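Local coordinates for FHA domain-containing protein DDL (Arabidopsis thaliana, PDB 3VPY), which probably recognises phosphothreonine on Dicer-like1 through a conserved cleft of its forkhead-associated (FHA) domain, at residues F4-E9 against V64-E69; W17-F22 against L32-Q37; Y97-P102 against E113-K118. All blocks are in the same frame, centred on the assembly; numbering follows the deposited sequence.

Contact 1: residues F4-E9 against V64-E69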
loop_
_atom_site.group_PDB
_atom_site.type_symbol
_atom_site.label_atom_id
_atom_site.label_comp_id
_atom_site.label_asym_id
_atom_site.label_seq_id
_atom_site.Cartn_x
_atom_site.Cartn_y
_atom_site.Cartn_z
ATOM N N PHE A 4 -8.150 4.704 12.898
ATOM C CA PHE A 4 -8.254 5.395 11.625
ATOM C C PHE A 4 -9.672 5.283 11.095
ATOM O O PHE A 4 -10.401 4.352 11.438
ATOM C CB PHE A 4 -7.276 4.779 10.614
ATOM C CG PHE A 4 -7.636 3.381 10.221
ATOM C CD1 PHE A 4 -8.361 3.142 9.059
ATOM C CD2 PHE A 4 -7.288 2.300 11.037
ATOM C CE1 PHE A 4 -8.716 1.847 8.709
ATOM C CE2 PHE A 4 -7.651 0.997 10.693
ATOM C CZ PHE A 4 -8.353 0.775 9.522
ATOM N N ASN A 5 -10.041 6.251 10.262
ATOM C CA ASN A 5 -11.261 6.220 9.481
ATOM C C ASN A 5 -10.894 6.122 8.014
ATOM O O ASN A 5 -9.849 6.616 7.605
ATOM C CB ASN A 5 -12.044 7.510 9.697
ATOM C CG ASN A 5 -12.922 7.453 10.919
ATOM O OD1 ASN A 5 -13.844 6.630 11.002
ATOM N ND2 ASN A 5 -12.650 8.330 11.881
ATOM N N GLU A 6 -11.742 5.475 7.228
ATOM C CA GLU A 6 -11.632 5.560 5.776
ATOM C C GLU A 6 -12.282 6.856 5.271
ATOM O O GLU A 6 -13.355 7.254 5.751
ATOM C CB GLU A 6 -12.286 4.362 5.101
ATOM C CG GLU A 6 -11.609 3.059 5.343
ATOM C CD GLU A 6 -12.059 2.025 4.356
ATOM O OE1 GLU A 6 -11.550 2.010 3.210
ATOM O OE2 GLU A 6 -12.938 1.227 4.730
ATOM N N PRO A 7 -11.639 7.525 4.304
ATOM C CA PRO A 7 -12.187 8.788 3.823
ATOM C C PRO A 7 -13.336 8.562 2.822
ATOM O O PRO A 7 -13.494 7.446 2.336
ATOM C CB PRO A 7 -10.978 9.442 3.149
ATOM C CG PRO A 7 -10.209 8.304 2.613
ATOM C CD PRO A 7 -10.376 7.174 3.613
ATOM N N PRO A 8 -14.114 9.621 2.491
ATOM C CA PRO A 8 -15.246 9.484 1.556
ATOM C C PRO A 8 -14.846 8.837 0.227
ATOM O O PRO A 8 -15.631 8.097 -0.369
ATOM C CB PRO A 8 -15.675 10.930 1.305
ATOM C CG PRO A 8 -15.180 11.707 2.469
ATOM C CD PRO A 8 -13.953 11.005 2.979
ATOM N N GLU A 9 -13.620 9.110 -0.220
ATOM C CA GLU A 9 -13.167 8.691 -1.553
ATOM C C GLU A 9 -12.602 7.267 -1.578
ATOM O O GLU A 9 -12.078 6.812 -2.602
ATOM C CB GLU A 9 -12.155 9.712 -2.121
ATOM C CG GLU A 9 -10.781 9.726 -1.439
ATOM C CD GLU A 9 -10.691 10.646 -0.223
ATOM O OE1 GLU A 9 -11.725 11.172 0.244
ATOM O OE2 GLU A 9 -9.566 10.841 0.265
ATOM N N VAL A 64 -1.849 2.207 7.877
ATOM C CA VAL A 64 -2.846 1.680 6.946
ATOM C C VAL A 64 -2.394 1.931 5.493
ATOM O O VAL A 64 -1.719 2.919 5.209
ATOM C CB VAL A 64 -4.267 2.279 7.229
ATOM C CG1 VAL A 64 -4.327 3.805 6.989
ATOM C CG2 VAL A 64 -5.322 1.580 6.419
ATOM N N ILE A 65 -2.714 1.008 4.602
ATOM C CA ILE A 65 -2.696 1.325 3.169
ATOM C C ILE A 65 -4.149 1.509 2.758
ATOM O O ILE A 65 -4.971 0.584 2.896
ATOM C CB ILE A 65 -1.971 0.258 2.315
ATOM C CG1 ILE A 65 -0.467 0.330 2.612
ATOM C CG2 ILE A 65 -2.237 0.508 0.813
ATOM C CD1 ILE A 65 0.415 -0.739 1.956
ATOM N N GLN A 66 -4.450 2.735 2.315
ATOM C CA GLN A 66 -5.797 3.172 2.020
ATOM C C GLN A 66 -5.897 3.420 0.532
ATOM O O GLN A 66 -5.100 4.206 -0.003
ATOM C CB GLN A 66 -6.078 4.488 2.754
ATOM C CG GLN A 66 -7.436 5.080 2.402
ATOM C CD GLN A 66 -8.573 4.268 2.985
ATOM O OE1 GLN A 66 -8.659 4.101 4.209
ATOM N NE2 GLN A 66 -9.446 3.748 2.124
ATOM N N TYR A 67 -6.824 2.731 -0.132
ATOM C CA TYR A 67 -7.145 3.017 -1.534
ATOM C C TYR A 67 -8.094 4.195 -1.617
ATOM O O TYR A 67 -9.037 4.266 -0.851
ATOM C CB TYR A 67 -7.697 1.757 -2.250
ATOM C CG TYR A 67 -6.594 0.761 -2.461
ATOM C CD1 TYR A 67 -5.699 0.912 -3.511
ATOM C CD2 TYR A 67 -6.395 -0.292 -1.570
ATOM C CE1 TYR A 67 -4.627 0.049 -3.680
ATOM C CE2 TYR A 67 -5.325 -1.178 -1.740
ATOM C CZ TYR A 67 -4.457 -1.004 -2.804
ATOM O OH TYR A 67 -3.387 -1.862 -2.958
ATOM N N ARG A 68 -7.785 5.131 -2.518
ATOM C CA ARG A 68 -8.530 6.374 -2.720
ATOM C C ARG A 68 -8.791 6.629 -4.203
ATOM O O ARG A 68 -7.873 6.520 -5.042
ATOM C CB ARG A 68 -7.740 7.558 -2.130
ATOM C CG ARG A 68 -7.545 7.487 -0.609
ATOM C CD ARG A 68 -6.497 8.505 -0.162
ATOM N NE ARG A 68 -6.987 9.872 -0.365
ATOM C CZ ARG A 68 -6.219 10.939 -0.589
ATOM N NH1 ARG A 68 -4.902 10.822 -0.672
ATOM N NH2 ARG A 68 -6.773 12.129 -0.782
ATOM N N GLU A 69 -10.040 6.970 -4.520
ATOM C CA GLU A 69 -10.407 7.344 -5.882
ATOM C C GLU A 69 -10.046 8.803 -6.104
ATOM O O GLU A 69 -10.550 9.700 -5.393
ATOM C CB GLU A 69 -11.906 7.109 -6.111
ATOM C CG GLU A 69 -12.339 7.176 -7.560
ATOM C CD GLU A 69 -13.835 6.911 -7.712
ATOM O OE1 GLU A 69 -14.645 7.748 -7.264
ATOM O OE2 GLU A 69 -14.191 5.861 -8.277
HETATM O O HOH W 1 -7.547 5.782 6.009
#
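Glu9 and Glu69 bring the two backbones together, their CA atoms 5.3 Å apart. Segment 4-9, irregular, runs beside strand 64-69 in nearly the same direction, the two end-to-end directions 12° apart. Toward Phe4, side chains bridge a wider interval. Glu69 N gives a hydrogen bond to Glu9 O (2.8 Å). Glu9 CG lies between the backbone N and the carbonyl carbon (chi1 71°), and the bend at chi2 (-88°) places CD. Glu9 and Arg68 lie side by side and point the same way. Arg68 NE donates to the anti lone pair of Glu9 OE2 at 2.8 Å, a salt bridge to which NH2 adds a weak bond. Gln66 NE2 makes two bonds near its amide plane, one to Glu6 OE1 (2.9 Å) and one to Tyr67 O (3.0 Å). Both its hydrogens are thus used, which fixes the amide. Ser38 OG also binds Glu6 OE1. Water 1 donates to Asn5 O and Gln66 OE1. Pro7 CD meets Gln66 CD tip to tip at 3.5 Å. Val64 CG2 lies over one face of the Phe4 ring, toward its rim. This N-terminal segment runs along strand 63-73, over one sheet of the FHA beta sandwich.

Contact 2: residues W17-F22 against L32-Q37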
loop_
_atom_site.group_PDB
_atom_site.type_symbol
_atom_site.label_atom_id
_atom_site.label_comp_id
_atom_site.label_asym_id
_atom_site.label_seq_id
_atom_site.Cartn_x
_atom_site.Cartn_y
_atom_site.Cartn_z
ATOM N N TRP A 17 -2.905 -5.045 -7.129
ATOM C CA TRP A 17 -1.768 -4.757 -6.264
ATOM C C TRP A 17 -1.524 -5.913 -5.288
ATOM O O TRP A 17 -2.465 -6.465 -4.711
ATOM C CB TRP A 17 -2.043 -3.506 -5.453
ATOM C CG TRP A 17 -2.128 -2.268 -6.250
ATOM C CD1 TRP A 17 -3.264 -1.678 -6.727
ATOM C CD2 TRP A 17 -1.032 -1.454 -6.686
ATOM N NE1 TRP A 17 -2.942 -0.520 -7.420
ATOM C CE2 TRP A 17 -1.578 -0.359 -7.392
ATOM C CE3 TRP A 17 0.363 -1.533 -6.523
ATOM C CZ2 TRP A 17 -0.778 0.644 -7.964
ATOM C CZ3 TRP A 17 1.159 -0.529 -7.086
ATOM C CH2 TRP A 17 0.577 0.549 -7.792
ATOM N N ARG A 18 -0.264 -6.273 -5.124
ATOM C CA ARG A 18 0.133 -7.311 -4.173
ATOM C C ARG A 18 1.350 -6.836 -3.417
ATOM O O ARG A 18 2.074 -5.979 -3.893
ATOM C CB ARG A 18 0.435 -8.626 -4.888
ATOM C CG ARG A 18 -0.772 -9.239 -5.619
ATOM C CD ARG A 18 -0.536 -10.694 -5.928
ATOM N NE ARG A 18 0.387 -10.892 -7.042
ATOM C CZ ARG A 18 0.750 -12.095 -7.496
ATOM N NH1 ARG A 18 0.284 -13.191 -6.915
ATOM N NH2 ARG A 18 1.587 -12.209 -8.518
ATOM N N LEU A 19 1.565 -7.401 -2.239
ATOM C CA LEU A 19 2.643 -6.977 -1.383
ATOM C C LEU A 19 3.549 -8.179 -1.131
ATOM O O LEU A 19 3.151 -9.160 -0.471
ATOM C CB LEU A 19 2.046 -6.459 -0.057
ATOM C CG LEU A 19 2.874 -5.539 0.832
ATOM C CD1 LEU A 19 3.299 -4.246 0.100
ATOM C CD2 LEU A 19 2.127 -5.238 2.135
ATOM N N TYR A 20 4.748 -8.128 -1.707
ATOM C CA TYR A 20 5.757 -9.164 -1.516
ATOM C C TYR A 20 6.421 -8.947 -0.169
ATOM O O TYR A 20 6.699 -7.814 0.217
ATOM C CB TYR A 20 6.770 -9.119 -2.662
ATOM C CG TYR A 20 6.170 -9.648 -3.948
ATOM C CD1 TYR A 20 6.426 -10.952 -4.357
ATOM C CD2 TYR A 20 5.285 -8.879 -4.709
ATOM C CE1 TYR A 20 5.860 -11.464 -5.491
ATOM C CE2 TYR A 20 4.709 -9.384 -5.857
ATOM C CZ TYR A 20 5.022 -10.682 -6.254
ATOM O OH TYR A 20 4.461 -11.226 -7.381
ATOM N N VAL A 21 6.619 -10.037 0.559
ATOM C CA VAL A 21 7.190 -9.997 1.900
ATOM C C VAL A 21 8.607 -10.572 1.936
ATOM O O VAL A 21 8.911 -11.586 1.275
ATOM C CB VAL A 21 6.329 -10.848 2.840
ATOM C CG1 VAL A 21 6.785 -10.692 4.321
ATOM C CG2 VAL A 21 4.845 -10.489 2.675
ATOM N N PHE A 22 9.454 -9.944 2.747
ATOM C CA PHE A 22 10.799 -10.447 2.991
ATOM C C PHE A 22 10.936 -10.668 4.486
ATOM O O PHE A 22 10.455 -9.856 5.294
ATOM C CB PHE A 22 11.852 -9.468 2.482
ATOM C CG PHE A 22 11.780 -9.245 1.006
ATOM C CD1 PHE A 22 12.541 -10.008 0.140
ATOM C CD2 PHE A 22 10.874 -8.328 0.479
ATOM C CE1 PHE A 22 12.463 -9.820 -1.238
ATOM C CE2 PHE A 22 10.772 -8.151 -0.895
ATOM C CZ PHE A 22 11.583 -8.889 -1.752
ATOM N N LEU A 32 1.116 -11.092 -0.539
ATOM C CA LEU A 32 -0.173 -10.893 0.065
ATOM C C LEU A 32 -1.039 -10.147 -0.933
ATOM O O LEU A 32 -0.598 -9.195 -1.592
ATOM C CB LEU A 32 -0.025 -10.101 1.365
ATOM C CG LEU A 32 0.974 -10.610 2.408
ATOM C CD1 LEU A 32 1.092 -9.589 3.537
ATOM C CD2 LEU A 32 0.522 -11.965 2.924
ATOM N N CYS A 33 -2.286 -10.577 -1.040
ATOM C CA CYS A 33 -3.251 -9.857 -1.838
ATOM C C CYS A 33 -3.445 -8.470 -1.203
ATOM O O CYS A 33 -3.681 -8.355 0.008
ATOM C CB CYS A 33 -4.584 -10.604 -1.846
ATOM S SG CYS A 33 -5.818 -9.727 -2.730
ATOM N N LEU A 34 -3.334 -7.427 -2.013
ATOM C CA LEU A 34 -3.604 -6.069 -1.537
ATOM C C LEU A 34 -4.648 -5.348 -2.383
ATOM O O LEU A 34 -4.592 -4.122 -2.559
ATOM C CB LEU A 34 -2.310 -5.257 -1.482
ATOM C CG LEU A 34 -2.235 -4.228 -0.342
ATOM C CD1 LEU A 34 -2.094 -4.894 1.040
ATOM C CD2 LEU A 34 -1.087 -3.270 -0.635
ATOM N N HIS A 35 -5.617 -6.094 -2.904
ATOM C CA HIS A 35 -6.574 -5.485 -3.826
ATOM C C HIS A 35 -8.003 -5.998 -3.649
ATOM O O HIS A 35 -8.861 -5.749 -4.499
ATOM C CB HIS A 35 -6.131 -5.609 -5.301
ATOM C CG HIS A 35 -5.879 -7.019 -5.754
ATOM N ND1 HIS A 35 -6.861 -7.829 -6.288
ATOM C CD2 HIS A 35 -4.737 -7.747 -5.786
ATOM C CE1 HIS A 35 -6.343 -9.008 -6.597
ATOM N NE2 HIS A 35 -5.054 -8.981 -6.310
ATOM N N ARG A 36 -8.273 -6.679 -2.539
ATOM C CA ARG A 36 -9.639 -7.147 -2.276
ATOM C C ARG A 36 -10.411 -6.356 -1.203
ATOM O O ARG A 36 -11.539 -6.713 -0.850
ATOM C CB ARG A 36 -9.660 -8.656 -1.997
ATOM C CG ARG A 36 -9.516 -9.507 -3.271
ATOM C CD ARG A 36 -9.391 -11.000 -2.960
ATOM N NE ARG A 36 -9.667 -11.896 -4.114
ATOM C CZ ARG A 36 -8.755 -12.281 -5.018
ATOM N NH1 ARG A 36 -7.504 -11.849 -4.933
ATOM N NH2 ARG A 36 -9.085 -13.123 -6.008
ATOM N N GLN A 37 -9.806 -5.297 -0.671
ATOM C CA GLN A 37 -10.564 -4.359 0.137
ATOM C C GLN A 37 -9.992 -2.964 -0.031
ATOM O O GLN A 37 -8.931 -2.798 -0.610
ATOM C CB GLN A 37 -10.576 -4.762 1.608
ATOM C CG GLN A 37 -9.242 -4.977 2.205
ATOM C CD GLN A 37 -9.276 -5.895 3.443
ATOM O OE1 GLN A 37 -9.625 -7.077 3.367
ATOM N NE2 GLN A 37 -8.896 -5.350 4.572
#
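Val21 and Leu32 meet through branches set by their first torsions. In Val21, CG1 is anti to the backbone N (chi1 -173°), which leaves CG2 beside that N and facing Leu32. Leu32 holds CG beside its own backbone N (chi1 -52°). Val21 CG2 then touches Leu32 CG at 3.9 Å and CD1 at nearly the same distance, the two side chains crossing at a slant. Leu19 joins the same apolar group, with its CB 4.4 Å from Leu32 CB. Its CD2 approaches Leu34 CD1 at the same distance.

The backbones are antiparallel. Leu19 and Leu32 form a hydrogen-bonded pair. Leu19 N donates to Leu32 O at 2.9 Å, and Leu32 N returns a bond to Leu19 O at 2.8 Å. Arg18 and Cys33 form the next, non-hydrogen-bonded pair, with side chains on the other face from Leu19 and Leu32. Arg18 CA makes a CA-H...O contact with Leu32 O.

These residues belong to the beta hairpin of strands 18-23 and 26-33. In the FHA beta sandwich it ends one sheet: strand 26-33 is outermost, and strand 18-23 pairs on its other side with strand 124-129. Leu19 and Leu34 also reach across to Phe42 and Tyr40 of the second sheet.

Past Cys33 the chain leaves the strand, and Trp17 CB packs on Leu34 CB. The Trp17 indole turns away from the segment and meets the His130 ring edge-to-face. Cys33 SG lies over the centre of the His35 ring, 3.7 Å above its plane. The sulfur also accepts a hydrogen bond from Arg36 NH1 at 3.5 Å, lying in the guanidinium plane, and a weak one from His35 N.

Contact 3: residues Y97-P102 against E113-K118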
loop_
_atom_site.group_PDB
_atom_site.type_symbol
_atom_site.label_atom_id
_atom_site.label_comp_id
_atom_site.label_asym_id
_atom_site.label_seq_id
_atom_site.Cartn_x
_atom_site.Cartn_y
_atom_site.Cartn_z
ATOM N N TYR A 97 8.508 3.524 7.100
ATOM C CA TYR A 97 9.515 3.946 6.100
ATOM C C TYR A 97 9.099 3.533 4.699
ATOM O O TYR A 97 8.686 2.398 4.484
ATOM C CB TYR A 97 10.868 3.294 6.404
ATOM C CG TYR A 97 11.442 3.687 7.730
ATOM C CD1 TYR A 97 12.391 4.696 7.824
ATOM C CD2 TYR A 97 11.050 3.039 8.903
ATOM C CE1 TYR A 97 12.927 5.072 9.040
ATOM C CE2 TYR A 97 11.589 3.410 10.145
ATOM C CZ TYR A 97 12.535 4.424 10.203
ATOM O OH TYR A 97 13.092 4.785 11.412
ATOM N N ILE A 98 9.182 4.473 3.752
ATOM C CA ILE A 98 8.978 4.153 2.346
ATOM C C ILE A 98 10.320 4.402 1.690
ATOM O O ILE A 98 10.874 5.507 1.780
ATOM C CB ILE A 98 7.952 5.081 1.664
ATOM C CG1 ILE A 98 6.603 5.083 2.371
ATOM C CG2 ILE A 98 7.757 4.707 0.183
ATOM C CD1 ILE A 98 5.707 6.217 1.798
ATOM N N ASN A 99 10.862 3.382 1.043
ATOM C CA ASN A 99 12.183 3.533 0.407
ATOM C C ASN A 99 13.227 4.128 1.361
ATOM O O ASN A 99 13.975 5.070 1.016
ATOM C CB ASN A 99 12.034 4.333 -0.906
ATOM C CG ASN A 99 11.052 3.668 -1.868
ATOM O OD1 ASN A 99 11.046 2.450 -2.003
ATOM N ND2 ASN A 99 10.197 4.456 -2.487
ATOM N N GLU A 100 13.267 3.574 2.569
ATOM C CA GLU A 100 14.232 3.926 3.609
ATOM C C GLU A 100 14.075 5.289 4.292
ATOM O O GLU A 100 14.864 5.629 5.180
ATOM C CB GLU A 100 15.665 3.717 3.094
ATOM C CG GLU A 100 15.990 2.239 2.864
ATOM C CD GLU A 100 16.269 1.497 4.171
ATOM O OE1 GLU A 100 17.264 1.830 4.861
ATOM O OE2 GLU A 100 15.502 0.570 4.510
ATOM N N SER A 101 13.047 6.047 3.928
ATOM C CA SER A 101 12.820 7.361 4.523
ATOM C C SER A 101 11.488 7.371 5.284
ATOM O O SER A 101 10.471 6.935 4.728
ATOM C CB SER A 101 12.816 8.430 3.418
ATOM O OG SER A 101 12.494 9.707 3.949
ATOM N N PRO A 102 11.489 7.852 6.549
ATOM C CA PRO A 102 10.267 7.847 7.360
ATOM C C PRO A 102 9.230 8.833 6.826
ATOM O O PRO A 102 9.601 9.811 6.166
ATOM C CB PRO A 102 10.748 8.282 8.762
ATOM C CG PRO A 102 12.020 9.002 8.542
ATOM C CD PRO A 102 12.636 8.440 7.269
ATOM N N GLU A 113 4.475 1.180 -7.698
ATOM C CA GLU A 113 5.128 -0.109 -7.970
ATOM C C GLU A 113 6.615 0.003 -7.631
ATOM O O GLU A 113 7.278 1.000 -7.987
ATOM C CB GLU A 113 5.050 -0.463 -9.455
ATOM C CG GLU A 113 3.709 -0.759 -10.017
ATOM C CD GLU A 113 3.856 -1.124 -11.498
ATOM O OE1 GLU A 113 4.830 -0.687 -12.127
ATOM O OE2 GLU A 113 3.027 -1.861 -12.019
ATOM N N LYS A 114 7.119 -1.039 -6.965
ATOM C CA LYS A 114 8.520 -1.193 -6.576
ATOM C C LYS A 114 8.904 -0.481 -5.297
ATOM O O LYS A 114 10.040 -0.624 -4.824
ATOM C CB LYS A 114 9.498 -0.844 -7.716
ATOM C CG LYS A 114 9.294 -1.682 -8.960
ATOM C CD LYS A 114 10.237 -1.243 -10.065
ATOM C CE LYS A 114 9.903 -1.980 -11.353
ATOM N NZ LYS A 114 10.954 -1.777 -12.384
ATOM N N ASP A 115 7.956 0.241 -4.684
ATOM C CA ASP A 115 8.238 0.837 -3.388
ATOM C C ASP A 115 8.554 -0.238 -2.357
ATOM O O ASP A 115 7.905 -1.289 -2.341
ATOM C CB ASP A 115 7.044 1.630 -2.863
ATOM C CG ASP A 115 6.947 3.024 -3.450
ATOM O OD1 ASP A 115 7.904 3.481 -4.097
ATOM O OD2 ASP A 115 5.896 3.662 -3.217
ATOM N N THR A 116 9.510 0.051 -1.478
ATOM C CA THR A 116 9.765 -0.823 -0.338
ATOM C C THR A 116 9.234 -0.169 0.920
ATOM O O THR A 116 9.461 1.007 1.164
ATOM C CB THR A 116 11.256 -1.105 -0.165
ATOM O OG1 THR A 116 11.756 -1.677 -1.380
ATOM C CG2 THR A 116 11.476 -2.083 0.979
ATOM N N ILE A 117 8.549 -0.956 1.718
ATOM C CA ILE A 117 7.923 -0.483 2.942
ATOM C C ILE A 117 8.479 -1.253 4.125
ATOM O O ILE A 117 8.631 -2.479 4.060
ATOM C CB ILE A 117 6.413 -0.703 2.861
ATOM C CG1 ILE A 117 5.864 0.036 1.634
ATOM C CG2 ILE A 117 5.734 -0.228 4.130
ATOM C CD1 ILE A 117 4.441 -0.338 1.284
ATOM N N LYS A 118 8.750 -0.534 5.207
ATOM C CA LYS A 118 9.219 -1.163 6.450
ATOM C C LYS A 118 8.536 -0.493 7.618
ATOM O O LYS A 118 8.430 0.741 7.641
ATOM C CB LYS A 118 10.726 -0.998 6.599
ATOM C CG LYS A 118 11.322 -1.662 7.841
ATOM C CD LYS A 118 12.756 -1.194 8.022
ATOM C CE LYS A 118 13.493 -1.995 9.042
ATOM N NZ LYS A 118 14.954 -2.060 8.672
HETATM O O HOH W 2 12.297 0.433 -3.354
HETATM O O HOH W 3 11.728 1.341 3.428
#
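Tyr97 and Lys118 open a ladder of backbone hydrogen bonds. Tyr97 N donates to Lys118 O at 2.8 Å, and Lys118 N donates back to Tyr97 O. Lys118 O also lies at the edge of the Tyr97 ring, in its plane. Ile98 and Ile117 follow as a non-hydrogen-bonded pair. Here the CA-H groups take part: Ile117 CA approaches Tyr97 O, and Ile98 CA approaches Thr116 O. Asn99 N then bonds to Thr116 O at 2.8 Å. Strands 96-98 and 116-119 are thus neighbours in the six-stranded antiparallel sheet of the FHA beta sandwich. A type I' turn from Ile98 to Ser101 links strands 96-98 and 101-102, with Asn99 at its second position.

Side-chain hydrogen bonds continue where the strand pairing stops. Asn99 CG lies beside its backbone N (chi1 -57°), and the amide beyond it bonds to segment 113-118 through both its polar atoms. OD1 accepts from Thr116 N at 2.9 Å, the donor tilted from the carbonyl plane. ND2 donates to Asp115 OD1 at 3.0 Å in a fairly straight bond. That donor stands above the carboxylate plane, and the two side chains cross at about a right angle. Asp115 OD2 is held by Phe112 N.

Water adds a third layer. Water 2 donates to Asn99 OD1 (2.7 Å) and to Lys114 O, and accepts from Thr116 OG1. Water 3 accepts from Glu100 N.

Carbon packing across the segments is slight: the methyl Ile98 CG2 lies 4.0 Å from Asp115 OD2. Ile98 and Ile117 both pack on Ile87 of the facing sheet.

The chemistry implies a mainly polar join. Asn99 OD1 takes over the acceptor role of a backbone carbonyl, and the bonds to both ends of its amide fix how that group is turned.

How the contacts relate
From the N terminus, segment 4-9 is the first to be used, and contact 1 closes its loop only at strand 63-73. Contact 2 opens and closes within that loop as a short hairpin. Contact 3 follows in series and joins strands 96-98 and 116-119. Contacts 2 and 3 lie in the same antiparallel sheet, while contact 1 fixes the N-terminal segment to the other one. Side chains of strand 63-73 reach contacts 2 and 3 between the sheets. Ile65 CD1 packs against Leu34 of contact 2 and Ile117 of contact 3, and Leu19 also reaches Ile117. Tyr67 OH probably bonds to Leu34 O, and the Trp17 ring touches Glu113.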